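Local coordinates for tyrocidine synthetase 3 (Brevibacillus brevis, PDB 2JGP), which builds the peptide antibiotic tyrocidine without a ribosome, this fragment joining a carrier domain to a condensation domain that forms peptide bonds, at residues Q17-V22 against D32-L37; R383-T386 against Q392-K395; Q141-R146 against V238-G243; I232-W237 against E440-P445; I108-E113 against D219-I224. One frame throughout, in Å; residues are numbered along the deposited sequence.

Contact 1 (Q17-V22 against D32-L37); sequences QVWEQV and DDFFAL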
# COMPACT_ATOMS: atom_id res chain seq x y z
N GLN A 17 10.32 -8.33 -17.81
CA GLN A 17 11.23 -7.24 -18.16
C GLN A 17 12.57 -7.76 -18.70
O GLN A 17 13.06 -7.29 -19.72
CB GLN A 17 11.44 -6.34 -16.93
CG GLN A 17 12.74 -5.53 -16.86
CD GLN A 17 13.77 -6.10 -15.86
OE1 GLN A 17 13.43 -6.67 -14.79
NE2 GLN A 17 15.03 -5.93 -16.20
N VAL A 18 13.15 -8.73 -18.00
CA VAL A 18 14.39 -9.35 -18.43
C VAL A 18 14.25 -10.08 -19.78
O VAL A 18 15.11 -9.94 -20.65
CB VAL A 18 14.96 -10.30 -17.35
CG1 VAL A 18 16.09 -11.15 -17.92
CG2 VAL A 18 15.47 -9.48 -16.15
N TRP A 19 13.16 -10.82 -19.97
CA TRP A 19 12.94 -11.53 -21.24
C TRP A 19 12.83 -10.55 -22.41
O TRP A 19 13.38 -10.80 -23.48
CB TRP A 19 11.68 -12.37 -21.20
CG TRP A 19 11.77 -13.63 -20.39
CD1 TRP A 19 12.63 -13.89 -19.36
CD2 TRP A 19 10.93 -14.79 -20.52
NE1 TRP A 19 12.39 -15.14 -18.85
CE2 TRP A 19 11.35 -15.72 -19.54
CE3 TRP A 19 9.88 -15.13 -21.37
CZ2 TRP A 19 10.75 -16.97 -19.39
CZ3 TRP A 19 9.28 -16.38 -21.21
CH2 TRP A 19 9.72 -17.28 -20.23
N GLU A 20 12.11 -9.46 -22.20
CA GLU A 20 11.95 -8.43 -23.24
C GLU A 20 13.31 -7.87 -23.67
O GLU A 20 13.57 -7.72 -24.86
CB GLU A 20 11.05 -7.30 -22.74
CG GLU A 20 9.60 -7.71 -22.60
CD GLU A 20 8.77 -6.73 -21.80
OE1 GLU A 20 7.53 -6.89 -21.77
OE2 GLU A 20 9.35 -5.79 -21.20
N GLN A 21 14.17 -7.58 -22.70
CA GLN A 21 15.51 -7.08 -23.00
C GLN A 21 16.38 -8.11 -23.71
O GLN A 21 17.01 -7.81 -24.73
CB GLN A 21 16.20 -6.64 -21.71
CG GLN A 21 15.56 -5.42 -21.05
CD GLN A 21 15.45 -4.23 -21.99
OE1 GLN A 21 14.37 -3.66 -22.16
NE2 GLN A 21 16.56 -3.86 -22.62
N VAL A 22 16.40 -9.33 -23.18
CA VAL A 22 17.25 -10.39 -23.73
C VAL A 22 16.78 -10.84 -25.12
O VAL A 22 17.59 -10.99 -26.03
CB VAL A 22 17.30 -11.61 -22.79
CG1 VAL A 22 17.95 -12.80 -23.50
CG2 VAL A 22 18.05 -11.25 -21.50
N ASP A 32 3.62 -16.42 -21.82
CA ASP A 32 4.61 -16.51 -22.89
C ASP A 32 5.67 -17.57 -22.58
O ASP A 32 6.11 -17.69 -21.45
CB ASP A 32 5.26 -15.15 -23.17
CG ASP A 32 4.37 -14.24 -24.02
OD1 ASP A 32 3.88 -14.69 -25.08
OD2 ASP A 32 4.18 -13.07 -23.64
N ASP A 33 6.05 -18.32 -23.61
CA ASP A 33 7.05 -19.39 -23.50
C ASP A 33 8.34 -18.90 -24.15
O ASP A 33 8.33 -18.45 -25.31
CB ASP A 33 6.53 -20.67 -24.17
CG ASP A 33 7.55 -21.81 -24.16
OD1 ASP A 33 8.60 -21.69 -24.82
OD2 ASP A 33 7.29 -22.84 -23.50
N PHE A 34 9.44 -18.99 -23.41
CA PHE A 34 10.74 -18.45 -23.83
C PHE A 34 11.19 -18.96 -25.20
O PHE A 34 11.71 -18.21 -26.03
CB PHE A 34 11.82 -18.80 -22.79
CG PHE A 34 13.15 -18.16 -23.08
CD1 PHE A 34 13.36 -16.82 -22.79
CD2 PHE A 34 14.18 -18.90 -23.65
CE1 PHE A 34 14.58 -16.23 -23.06
CE2 PHE A 34 15.40 -18.31 -23.93
CZ PHE A 34 15.61 -16.97 -23.63
N PHE A 35 10.95 -20.24 -25.44
CA PHE A 35 11.40 -20.89 -26.66
C PHE A 35 10.43 -20.65 -27.81
O PHE A 35 10.84 -20.53 -28.96
CB PHE A 35 11.65 -22.37 -26.37
CG PHE A 35 12.60 -22.59 -25.22
CD1 PHE A 35 12.14 -22.74 -23.92
CD2 PHE A 35 13.98 -22.57 -25.44
CE1 PHE A 35 13.02 -22.91 -22.87
CE2 PHE A 35 14.86 -22.74 -24.39
CZ PHE A 35 14.39 -22.90 -23.10
N ALA A 36 9.14 -20.54 -27.49
CA ALA A 36 8.14 -20.13 -28.49
C ALA A 36 8.42 -18.70 -28.98
O ALA A 36 8.19 -18.39 -30.15
CB ALA A 36 6.73 -20.23 -27.93
N LEU A 37 8.93 -17.85 -28.08
CA LEU A 37 9.27 -16.47 -28.42
C LEU A 37 10.56 -16.34 -29.22
O LEU A 37 10.93 -15.24 -29.64
CB LEU A 37 9.36 -15.60 -27.14
CG LEU A 37 8.06 -15.30 -26.40
CD1 LEU A 37 8.35 -14.51 -25.13
CD2 LEU A 37 7.04 -14.55 -27.27
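Trp19 and Phe34 form the hydrophobic centre of this contact in the peptidyl carrier domain, a four-helix fold in which segment 32-37 runs directly into the Gly-Gly-His-Ser signature that, in this family, carries the phosphopantetheine arm. The aromatic interaction is a T-shaped (edge-to-face) stack: Phe34 presents its edge to the six-membered ring of Trp19, with centroids 5.3 Å apart and planes at 74°. With CG of Phe34 opposite its own backbone N (chi1 -174°), the ring swings so that CD1 stands over the middle of that face. The backbone holds Phe34 close enough for CB to lie over the same face, a CH-pi contact 4.0 Å from the centroid of the Trp19 six-membered ring. Other apolar packing comes at the indole rim, with Leu37 CD1 4.1 Å from Trp19 CE3, while Val47 of helix 41-55 touches both aromatic side chains. Polar bonds act within the loop rather than across the contact. Asp33 OD1 accepts Phe35 N at 2.8 Å in an Asx turn and Ala36 N as well, the two donors arriving from opposite faces of the carboxylate, which fixes the turn bearing Phe34. At the indole edge, Asp32 O lies 3.4 Å from Trp19 CZ3, near the ring plane.

Contact 2 (R383-T386 against Q392-K395); sequences REKT and QEVK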
# COMPACT_ATOMS: atom_id res chain seq x y z
N ARG A 383 2.12 17.27 -23.73
CA ARG A 383 0.97 17.65 -24.56
C ARG A 383 0.90 16.90 -25.90
O ARG A 383 -0.20 16.63 -26.40
CB ARG A 383 0.98 19.16 -24.82
CG ARG A 383 2.04 19.61 -25.83
CD ARG A 383 2.45 21.07 -25.66
NE ARG A 383 3.50 21.23 -24.65
CZ ARG A 383 3.99 22.40 -24.25
NH1 ARG A 383 3.53 23.54 -24.77
NH2 ARG A 383 4.94 22.43 -23.33
N GLU A 384 2.06 16.59 -26.47
CA GLU A 384 2.15 15.99 -27.80
C GLU A 384 1.93 14.48 -27.79
O GLU A 384 1.67 13.89 -28.83
CB GLU A 384 3.51 16.31 -28.44
CG GLU A 384 3.78 17.81 -28.56
CD GLU A 384 5.13 18.14 -29.19
OE1 GLU A 384 5.37 17.75 -30.35
OE2 GLU A 384 5.95 18.81 -28.51
N LYS A 385 2.03 13.85 -26.62
CA LYS A 385 1.85 12.41 -26.50
C LYS A 385 0.38 12.03 -26.67
O LYS A 385 -0.50 12.77 -26.27
CB LYS A 385 2.34 11.91 -25.14
CG LYS A 385 3.85 11.92 -25.01
CD LYS A 385 4.30 11.46 -23.64
CE LYS A 385 5.81 11.48 -23.54
NZ LYS A 385 6.28 11.26 -22.15
N THR A 386 0.13 10.86 -27.27
CA THR A 386 -1.21 10.30 -27.30
C THR A 386 -1.47 9.71 -25.92
O THR A 386 -0.52 9.31 -25.24
CB THR A 386 -1.37 9.20 -28.37
OG1 THR A 386 -0.54 8.09 -28.03
CG2 THR A 386 -0.98 9.72 -29.75
N GLN A 392 0.97 3.65 -21.78
CA GLN A 392 2.00 2.62 -21.84
C GLN A 392 3.24 3.01 -21.05
O GLN A 392 3.89 2.15 -20.47
CB GLN A 392 2.36 2.31 -23.29
CG GLN A 392 1.22 1.64 -24.05
CD GLN A 392 0.82 0.30 -23.44
OE1 GLN A 392 1.67 -0.53 -23.12
NE2 GLN A 392 -0.49 0.11 -23.26
N GLU A 393 3.56 4.31 -21.01
CA GLU A 393 4.66 4.78 -20.17
C GLU A 393 4.33 4.55 -18.69
O GLU A 393 5.17 4.07 -17.93
CB GLU A 393 4.96 6.26 -20.43
CG GLU A 393 5.44 6.55 -21.84
CD GLU A 393 5.74 8.02 -22.05
OE1 GLU A 393 5.43 8.84 -21.15
OE2 GLU A 393 6.26 8.36 -23.12
N VAL A 394 3.10 4.88 -18.31
CA VAL A 394 2.60 4.66 -16.94
C VAL A 394 2.67 3.19 -16.55
O VAL A 394 3.10 2.86 -15.44
CB VAL A 394 1.14 5.18 -16.77
CG1 VAL A 394 0.57 4.78 -15.40
CG2 VAL A 394 1.08 6.69 -16.95
N LYS A 395 2.28 2.31 -17.47
CA LYS A 395 2.36 0.88 -17.23
C LYS A 395 3.80 0.43 -17.03
O LYS A 395 4.11 -0.29 -16.08
CB LYS A 395 1.77 0.10 -18.41
CG LYS A 395 2.07 -1.39 -18.37
CD LYS A 395 1.59 -2.08 -19.64
CE LYS A 395 1.83 -3.58 -19.56
NZ LYS A 395 1.24 -4.28 -20.73
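Lys385 and Glu393 meet in a salt bridge that carries the whole contact. Lys385 NZ donates to Glu393 OE1 at 2.8 Å, OE1 accepting through its syn lone pair, and makes a weak second bond of 3.1 Å to Glu393 OE2. The ammonium is thus shared unequally by the two oxygens. It also donates to the backbone carbonyl of Lys380, so that a neutral acceptor supplements the carboxylate. Both chains run extended beyond CG and cross at about a right angle; with chi2 to chi4 all near 180°, the lysine spans a gap whose closest CA atoms, those of Lys385 and Glu393, are 10.3 Å apart. Little packing accompanies the bridge, the lysine's end carbon CE simply lying beside Glu393 OE2 at 3.2 Å. Next to the lysine, the side chain of Thr386 caps a backbone N in the first turn of helix 387-403, and Thr386 N bonds to Glu389 OE1, consistent with a capping box. The bridge therefore ties the loop after strand 373-379 to the second turn of the helix it leads into. Backbone bonding of Lys385 with Leu514 secures the loop from the other end of the chain, and Val394 packs against helix 329-345.

Contact 3 (Q141-R146 against V238-G243); sequences QRLIAR and VQLYQG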
# COMPACT_ATOMS: atom_id res chain seq x y z
N GLN A 141 -7.62 -11.79 23.52
CA GLN A 141 -6.52 -12.47 24.19
C GLN A 141 -5.90 -13.51 23.27
O GLN A 141 -4.67 -13.62 23.18
CB GLN A 141 -7.00 -13.11 25.50
CG GLN A 141 -7.26 -12.07 26.60
CD GLN A 141 -7.85 -12.66 27.87
OE1 GLN A 141 -7.62 -12.15 28.96
NE2 GLN A 141 -8.63 -13.72 27.73
N ARG A 142 -6.75 -14.26 22.57
CA ARG A 142 -6.29 -15.22 21.57
C ARG A 142 -5.57 -14.53 20.40
O ARG A 142 -4.54 -15.01 19.95
CB ARG A 142 -7.45 -16.08 21.05
CG ARG A 142 -7.93 -17.13 22.04
CD ARG A 142 -8.86 -18.13 21.39
NE ARG A 142 -9.11 -19.30 22.24
CZ ARG A 142 -9.93 -19.33 23.28
NH1 ARG A 142 -10.61 -18.25 23.65
NH2 ARG A 142 -10.07 -20.46 23.98
N LEU A 143 -6.11 -13.40 19.94
CA LEU A 143 -5.47 -12.62 18.87
C LEU A 143 -4.07 -12.18 19.27
O LEU A 143 -3.13 -12.27 18.48
CB LEU A 143 -6.28 -11.36 18.52
CG LEU A 143 -7.48 -11.46 17.58
CD1 LEU A 143 -8.02 -10.06 17.35
CD2 LEU A 143 -7.11 -12.12 16.25
N ILE A 144 -3.96 -11.69 20.51
CA ILE A 144 -2.68 -11.25 21.06
C ILE A 144 -1.70 -12.42 21.15
O ILE A 144 -0.53 -12.28 20.81
CB ILE A 144 -2.86 -10.60 22.45
CG1 ILE A 144 -3.63 -9.28 22.32
CG2 ILE A 144 -1.50 -10.34 23.10
CD1 ILE A 144 -4.20 -8.77 23.63
N ALA A 145 -2.18 -13.58 21.59
CA ALA A 145 -1.36 -14.80 21.60
C ALA A 145 -0.93 -15.22 20.19
O ALA A 145 0.20 -15.67 19.99
CB ALA A 145 -2.12 -15.95 22.27
N ARG A 146 -1.83 -15.05 19.23
CA ARG A 146 -1.60 -15.48 17.84
C ARG A 146 -0.59 -14.61 17.09
O ARG A 146 0.24 -15.13 16.34
CB ARG A 146 -2.93 -15.50 17.07
CG ARG A 146 -2.81 -15.75 15.57
CD ARG A 146 -4.21 -15.91 14.97
NE ARG A 146 -4.20 -15.90 13.51
CZ ARG A 146 -3.83 -16.93 12.75
NH1 ARG A 146 -3.38 -18.05 13.31
NH2 ARG A 146 -3.88 -16.83 11.44
N VAL A 238 -13.79 -11.81 14.71
CA VAL A 238 -15.12 -12.36 14.43
C VAL A 238 -15.11 -13.89 14.41
O VAL A 238 -16.01 -14.53 14.99
CB VAL A 238 -15.66 -11.83 13.07
CG1 VAL A 238 -16.89 -12.62 12.62
CG2 VAL A 238 -15.98 -10.35 13.17
N GLN A 239 -14.12 -14.47 13.75
CA GLN A 239 -13.96 -15.93 13.70
C GLN A 239 -13.68 -16.52 15.08
O GLN A 239 -14.31 -17.51 15.47
CB GLN A 239 -12.84 -16.31 12.72
CG GLN A 239 -13.21 -16.16 11.25
CD GLN A 239 -12.02 -16.34 10.33
OE1 GLN A 239 -11.14 -15.47 10.25
NE2 GLN A 239 -11.97 -17.46 9.63
N LEU A 240 -12.74 -15.92 15.81
CA LEU A 240 -12.38 -16.39 17.15
C LEU A 240 -13.54 -16.29 18.14
O LEU A 240 -13.73 -17.19 18.97
CB LEU A 240 -11.17 -15.62 17.69
CG LEU A 240 -9.83 -15.97 17.03
CD1 LEU A 240 -8.77 -14.93 17.38
CD2 LEU A 240 -9.37 -17.38 17.41
N TYR A 241 -14.32 -15.21 18.06
CA TYR A 241 -15.52 -15.05 18.88
C TYR A 241 -16.51 -16.20 18.64
O TYR A 241 -17.18 -16.64 19.57
CB TYR A 241 -16.20 -13.70 18.60
CG TYR A 241 -17.36 -13.39 19.53
CD1 TYR A 241 -17.19 -12.60 20.66
CD2 TYR A 241 -18.64 -13.89 19.26
CE1 TYR A 241 -18.26 -12.31 21.51
CE2 TYR A 241 -19.71 -13.61 20.10
CZ TYR A 241 -19.51 -12.82 21.22
OH TYR A 241 -20.58 -12.53 22.06
N GLN A 242 -16.60 -16.66 17.40
CA GLN A 242 -17.45 -17.80 17.04
C GLN A 242 -16.83 -19.15 17.40
O GLN A 242 -17.48 -20.18 17.28
CB GLN A 242 -17.76 -17.78 15.54
CG GLN A 242 -18.51 -16.55 15.04
CD GLN A 242 -18.51 -16.45 13.52
OE1 GLN A 242 -18.45 -17.46 12.82
NE2 GLN A 242 -18.60 -15.23 13.01
N GLY A 243 -15.57 -19.14 17.83
CA GLY A 243 -14.87 -20.35 18.25
C GLY A 243 -14.17 -21.09 17.12
O GLY A 243 -13.82 -22.26 17.27
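Leu240 of helix 227-241 packs on Arg142 and Leu143 of helix 133-146, a helix-helix interface in the part of the condensation domain built on the five-stranded mixed sheet. The closest meeting is between methyl groups: Leu240 CD1 lies 3.5 Å from Leu143 CD2, tighter than usual for two carbons, and 3.7 Å from Leu143 CG. The same methyl reaches Arg142 CB at 4.1 Å. The other branch, Leu240 CD2, rests at 4.1 Å against Arg142 CD, so the arginine contributes its aliphatic stem while its guanidinium continues beyond the leucine. The extended course of Arg142 from CG to NE makes this possible. Ala139 also touches Leu240, and together the three residues on helix 133-146 follow the i, i+3, i+4 spacing of a single helical face. Leu143 in turn contacts Glu236 and Trp237 one turn earlier on helix 227-241.

Polar bonds flank the apolar patch. Arg146 NE forms a salt bridge with Glu236, and its NH1 donates to the carbonyl of Pro247, which ties the loop beyond helix 227-241 to the end of helix 133-146. Tyr241 OH bonds to the backbone N of Glu132, just before that helix. After Leu240 the chain leaves the helix at Gly243, whose positive phi (88°) and bond from N to Leu240 O of 2.9 Å belong to a Schellman motif. Paired helices, each following a strand of one mixed sheet (123-129 and 213-220), are typical of the chloramphenicol acetyltransferase-like fold of condensation domains.

Contact 4 (I232-W237 against E440-P445); sequences ILLAEW and EVMTLP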
# COMPACT_ATOMS: atom_id res chain seq x y z
N ILE A 232 -7.39 -7.95 8.82
CA ILE A 232 -7.09 -9.29 9.31
C ILE A 232 -7.56 -9.45 10.76
O ILE A 232 -8.28 -10.39 11.09
CB ILE A 232 -5.56 -9.60 9.20
CG1 ILE A 232 -5.13 -9.66 7.73
CG2 ILE A 232 -5.21 -10.94 9.85
CD1 ILE A 232 -3.63 -9.76 7.55
N LEU A 233 -7.17 -8.50 11.60
CA LEU A 233 -7.57 -8.48 13.02
C LEU A 233 -9.09 -8.51 13.21
O LEU A 233 -9.60 -9.25 14.06
CB LEU A 233 -6.99 -7.24 13.71
CG LEU A 233 -5.72 -7.37 14.57
CD1 LEU A 233 -4.83 -8.53 14.21
CD2 LEU A 233 -4.95 -6.06 14.54
N LEU A 234 -9.81 -7.71 12.42
CA LEU A 234 -11.28 -7.70 12.48
C LEU A 234 -11.88 -9.05 12.08
O LEU A 234 -12.74 -9.59 12.78
CB LEU A 234 -11.85 -6.61 11.57
CG LEU A 234 -13.38 -6.52 11.49
CD1 LEU A 234 -14.03 -6.45 12.87
CD2 LEU A 234 -13.79 -5.31 10.66
N ALA A 235 -11.43 -9.58 10.94
CA ALA A 235 -11.94 -10.84 10.41
C ALA A 235 -11.68 -11.97 11.40
O ALA A 235 -12.57 -12.77 11.67
CB ALA A 235 -11.29 -11.17 9.06
N GLU A 236 -10.47 -12.01 11.95
CA GLU A 236 -10.07 -13.09 12.85
C GLU A 236 -10.71 -12.96 14.23
O GLU A 236 -10.96 -13.97 14.88
CB GLU A 236 -8.55 -13.17 12.95
CG GLU A 236 -7.90 -13.58 11.64
CD GLU A 236 -6.44 -13.91 11.79
OE1 GLU A 236 -5.87 -13.67 12.87
OE2 GLU A 236 -5.85 -14.41 10.81
N TRP A 237 -10.97 -11.73 14.66
CA TRP A 237 -11.69 -11.50 15.91
C TRP A 237 -13.10 -12.11 15.81
O TRP A 237 -13.54 -12.82 16.72
CB TRP A 237 -11.78 -10.01 16.23
CG TRP A 237 -12.53 -9.75 17.50
CD1 TRP A 237 -12.04 -9.81 18.76
CD2 TRP A 237 -13.92 -9.44 17.62
NE1 TRP A 237 -13.04 -9.54 19.67
CE2 TRP A 237 -14.20 -9.31 18.99
CE3 TRP A 237 -14.96 -9.25 16.69
CZ2 TRP A 237 -15.48 -9.01 19.47
CZ3 TRP A 237 -16.23 -8.94 17.17
CH2 TRP A 237 -16.47 -8.83 18.55
N GLU A 440 -20.43 -3.19 4.61
CA GLU A 440 -20.90 -2.37 5.73
C GLU A 440 -21.38 -3.22 6.92
O GLU A 440 -21.63 -2.69 8.00
CB GLU A 440 -22.01 -1.43 5.28
CG GLU A 440 -21.59 -0.45 4.19
CD GLU A 440 -22.59 0.68 3.96
OE1 GLU A 440 -23.65 0.70 4.61
OE2 GLU A 440 -22.30 1.56 3.12
N VAL A 441 -21.52 -4.54 6.72
CA VAL A 441 -21.91 -5.46 7.80
C VAL A 441 -21.52 -6.91 7.49
O VAL A 441 -22.03 -7.50 6.53
CB VAL A 441 -23.43 -5.38 8.10
CG1 VAL A 441 -24.25 -5.49 6.82
CG2 VAL A 441 -23.84 -6.45 9.11
N MET A 442 -20.63 -7.47 8.30
CA MET A 442 -20.14 -8.85 8.11
C MET A 442 -20.82 -9.87 9.03
O MET A 442 -20.75 -11.07 8.79
CB MET A 442 -18.62 -8.92 8.24
CG MET A 442 -18.07 -8.68 9.64
SD MET A 442 -16.27 -8.51 9.62
CE MET A 442 -16.08 -6.94 8.78
N THR A 443 -21.46 -9.37 10.10
CA THR A 443 -22.38 -10.15 10.94
C THR A 443 -21.75 -11.23 11.83
O THR A 443 -20.68 -11.76 11.55
CB THR A 443 -23.52 -10.82 10.11
OG1 THR A 443 -23.01 -11.93 9.36
CG2 THR A 443 -24.18 -9.81 9.17
N LEU A 444 -22.45 -11.51 12.93
CA LEU A 444 -22.12 -12.57 13.87
C LEU A 444 -23.35 -13.46 14.06
O LEU A 444 -24.44 -13.10 13.60
CB LEU A 444 -21.69 -11.96 15.21
CG LEU A 444 -20.18 -11.89 15.47
CD1 LEU A 444 -19.49 -11.05 14.42
CD2 LEU A 444 -19.92 -11.34 16.87
N PRO A 445 -23.20 -14.62 14.72
CA PRO A 445 -24.36 -15.49 14.96
C PRO A 445 -25.56 -14.79 15.61
O PRO A 445 -26.69 -14.97 15.15
CB PRO A 445 -23.81 -16.57 15.91
CG PRO A 445 -22.47 -16.08 16.36
CD PRO A 445 -21.97 -15.22 15.26
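Leu234 and Met442 reach toward each other tip to tip, Leu234 CD2 lying 3.4 Å from Met442 CE, closer than two carbons normally pack. The sulfur joins in more loosely, with Met442 SD 4.0 Å from Leu234 CG. A bend at the thioether (chi3 69°) turns the terminal methyl to the leucine; further back, CG takes the crowded position between backbone N and carbonyl carbon (chi1 69°). The second apolar pair is lighter: Leu444 CD2 approaches Trp237 CZ3 obliquely at 4.4 Å.

The next shell holds these groups in place. Val238, one residue beyond the tryptophan, touches both Met442 and Leu444, and Leu449 of strand 447-451 does the same from within the sheet. Toward helix 133-146, Phe140 meets the indole ring, and NE1 makes a weak hydrogen bond to Val136 O. The loop itself comes from strand 430-435 of the four-stranded sheet and delivers strand 447-451 to the edge of the five-stranded one, so the contact lies on the crossing between the two halves of the condensation domain. No hydrogen bond links segments 232-237 and 440-445, so this partly buried contact rests on van der Waals packing of methyl, thioether and indole groups.

Contact 5 (I108-E113 against D219-I224); sequences ILDQFE and DMHHSI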
# COMPACT_ATOMS: atom_id res chain seq x y z
N ILE A 108 11.60 6.66 16.05
CA ILE A 108 12.37 7.90 16.19
C ILE A 108 11.46 9.12 16.26
O ILE A 108 11.66 10.00 17.10
CB ILE A 108 13.37 8.07 15.02
CG1 ILE A 108 14.46 7.00 15.09
CG2 ILE A 108 14.00 9.45 15.05
CD1 ILE A 108 15.33 6.95 13.86
N LEU A 109 10.45 9.17 15.39
CA LEU A 109 9.51 10.29 15.38
C LEU A 109 8.67 10.31 16.66
O LEU A 109 8.48 11.37 17.26
CB LEU A 109 8.63 10.26 14.13
CG LEU A 109 9.39 10.56 12.83
CD1 LEU A 109 8.51 10.32 11.62
CD2 LEU A 109 9.90 11.99 12.83
N ASP A 110 8.19 9.14 17.08
CA ASP A 110 7.42 9.00 18.32
C ASP A 110 8.19 9.46 19.56
O ASP A 110 7.63 10.10 20.45
CB ASP A 110 6.98 7.54 18.49
CG ASP A 110 5.99 7.33 19.62
OD1 ASP A 110 6.40 7.33 20.80
OD2 ASP A 110 4.79 7.12 19.32
N GLN A 111 9.49 9.16 19.60
CA GLN A 111 10.29 9.29 20.82
C GLN A 111 11.04 10.62 20.92
O GLN A 111 11.21 11.16 22.02
CB GLN A 111 11.29 8.13 20.91
CG GLN A 111 10.61 6.79 21.20
CD GLN A 111 10.37 6.55 22.68
OE1 GLN A 111 11.18 6.92 23.53
NE2 GLN A 111 9.25 5.91 23.00
N PHE A 112 11.48 11.14 19.78
CA PHE A 112 12.29 12.35 19.73
C PHE A 112 11.53 13.56 19.17
O PHE A 112 11.84 14.70 19.52
CB PHE A 112 13.55 12.11 18.90
CG PHE A 112 14.47 11.08 19.50
CD1 PHE A 112 15.50 11.46 20.35
CD2 PHE A 112 14.30 9.73 19.21
CE1 PHE A 112 16.36 10.51 20.90
CE2 PHE A 112 15.15 8.77 19.76
CZ PHE A 112 16.18 9.17 20.61
N GLU A 113 10.55 13.32 18.31
CA GLU A 113 9.84 14.41 17.63
C GLU A 113 8.52 14.80 18.30
O GLU A 113 8.01 15.90 18.07
CB GLU A 113 9.59 14.06 16.16
CG GLU A 113 9.73 15.25 15.21
CD GLU A 113 11.17 15.67 15.00
OE1 GLU A 113 12.00 14.80 14.66
OE2 GLU A 113 11.47 16.87 15.18
N ASP A 219 -7.85 0.44 19.51
CA ASP A 219 -6.75 1.30 19.07
C ASP A 219 -5.46 0.51 19.16
O ASP A 219 -5.32 -0.38 20.00
CB ASP A 219 -6.67 2.56 19.93
CG ASP A 219 -5.84 3.67 19.28
OD1 ASP A 219 -5.25 3.47 18.20
OD2 ASP A 219 -5.81 4.77 19.87
N MET A 220 -4.52 0.82 18.27
CA MET A 220 -3.23 0.16 18.26
C MET A 220 -2.24 1.10 17.62
O MET A 220 -2.63 2.06 16.95
CB MET A 220 -3.28 -1.19 17.53
CG MET A 220 -3.54 -1.11 16.03
SD MET A 220 -4.03 -2.70 15.29
CE MET A 220 -5.79 -2.71 15.68
N HIS A 221 -0.95 0.83 17.85
CA HIS A 221 0.09 1.70 17.36
C HIS A 221 0.53 1.26 15.97
O HIS A 221 0.68 0.07 15.71
CB HIS A 221 1.27 1.72 18.33
CG HIS A 221 2.21 2.86 18.08
ND1 HIS A 221 3.26 2.76 17.19
CD2 HIS A 221 2.24 4.12 18.56
CE1 HIS A 221 3.90 3.91 17.15
NE2 HIS A 221 3.31 4.75 17.98
N HIS A 222 0.75 2.23 15.08
CA HIS A 222 1.03 1.93 13.67
C HIS A 222 2.36 1.20 13.45
O HIS A 222 2.59 0.65 12.37
CB HIS A 222 1.00 3.21 12.82
CG HIS A 222 0.47 2.98 11.43
ND1 HIS A 222 0.88 1.92 10.65
CD2 HIS A 222 -0.43 3.67 10.69
CE1 HIS A 222 0.26 1.98 9.48
NE2 HIS A 222 -0.54 3.03 9.48
N SER A 223 3.23 1.18 14.47
CA SER A 223 4.51 0.45 14.39
C SER A 223 4.34 -1.08 14.35
O SER A 223 5.28 -1.79 13.97
CB SER A 223 5.41 0.82 15.58
OG SER A 223 4.79 0.46 16.81
N ILE A 224 3.18 -1.57 14.75
CA ILE A 224 2.91 -3.03 14.77
C ILE A 224 1.69 -3.43 13.94
O ILE A 224 1.19 -4.56 14.04
CB ILE A 224 2.84 -3.57 16.23
CG1 ILE A 224 1.82 -2.82 17.10
CG2 ILE A 224 4.20 -3.46 16.89
CD1 ILE A 224 0.39 -3.07 16.74
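Asp110 and His221 meet through a single hydrogen bond with an unusual approach: the imidazole NE2 comes to Asp110 OD2 from above the carboxylate, 43° out of its plane, instead of along the plane. The bond is 3.1 Å long and moderately bent, the angle at the hydrogen being 149°. OD2 lies off the edge of the ring at NE2, so the donor side of the interaction is closer to flat than the acceptor side. In each residue CG stands opposite the backbone N (chi1 -165° in His221), and the two side chains advance from opposite directions to meet between helix 101-113 and the end of strand 213-220. Asp110 sits at the start of the irregular last part of its helix, where a wider pi-type turn spans 109-113.

The far side of the imidazole is gripped by one residue. His221 ND1 accepts from Ser223 N at 3.1 Å, and it also pairs with Ser223 OG at 2.8 Å, where either atom could be the donor. Bonded at both nitrogens, the ring has little liberty to rotate. Ile224 N bonds back to His221 O at 3.1 Å, closing the turn in which Ser223 sits, while Ser223 O receives Gln103 NE2 from the same helix as Asp110. Just upstream, Asp219 is held through its carboxylate by Met121 N and Asn120 ND2. His221 and His222 open the sequence His-His-Ser-Ile-Ser-Asp-Gly, the HHxxxDG signature of condensation domains, and a first histidine locked into its turn is in keeping with a structural part in that active-site motif.

In the fold
The buried contact here is aromatic and the surface one ionic, while the three partly buried ones differ among themselves. Contact 1, in the carrier domain, is an aromatic cluster; contact 2, its centre about 24 Å away in the condensation domain, is a salt bridge with almost no packing. Contacts 3 and 4 share helix 227-241 and are both apolar across their segments, with centres about 11 Å apart; they touch directly, Tyr241 packing on Leu444. Contact 5 joins helix 101-113 to the end of the strand that precedes helix 227-241 and touches contact 4 where Leu233 meets Met220, yet it relies on one hydrogen bond. Contact 2 lies across the chain's centre from contacts 3, 4 and 5.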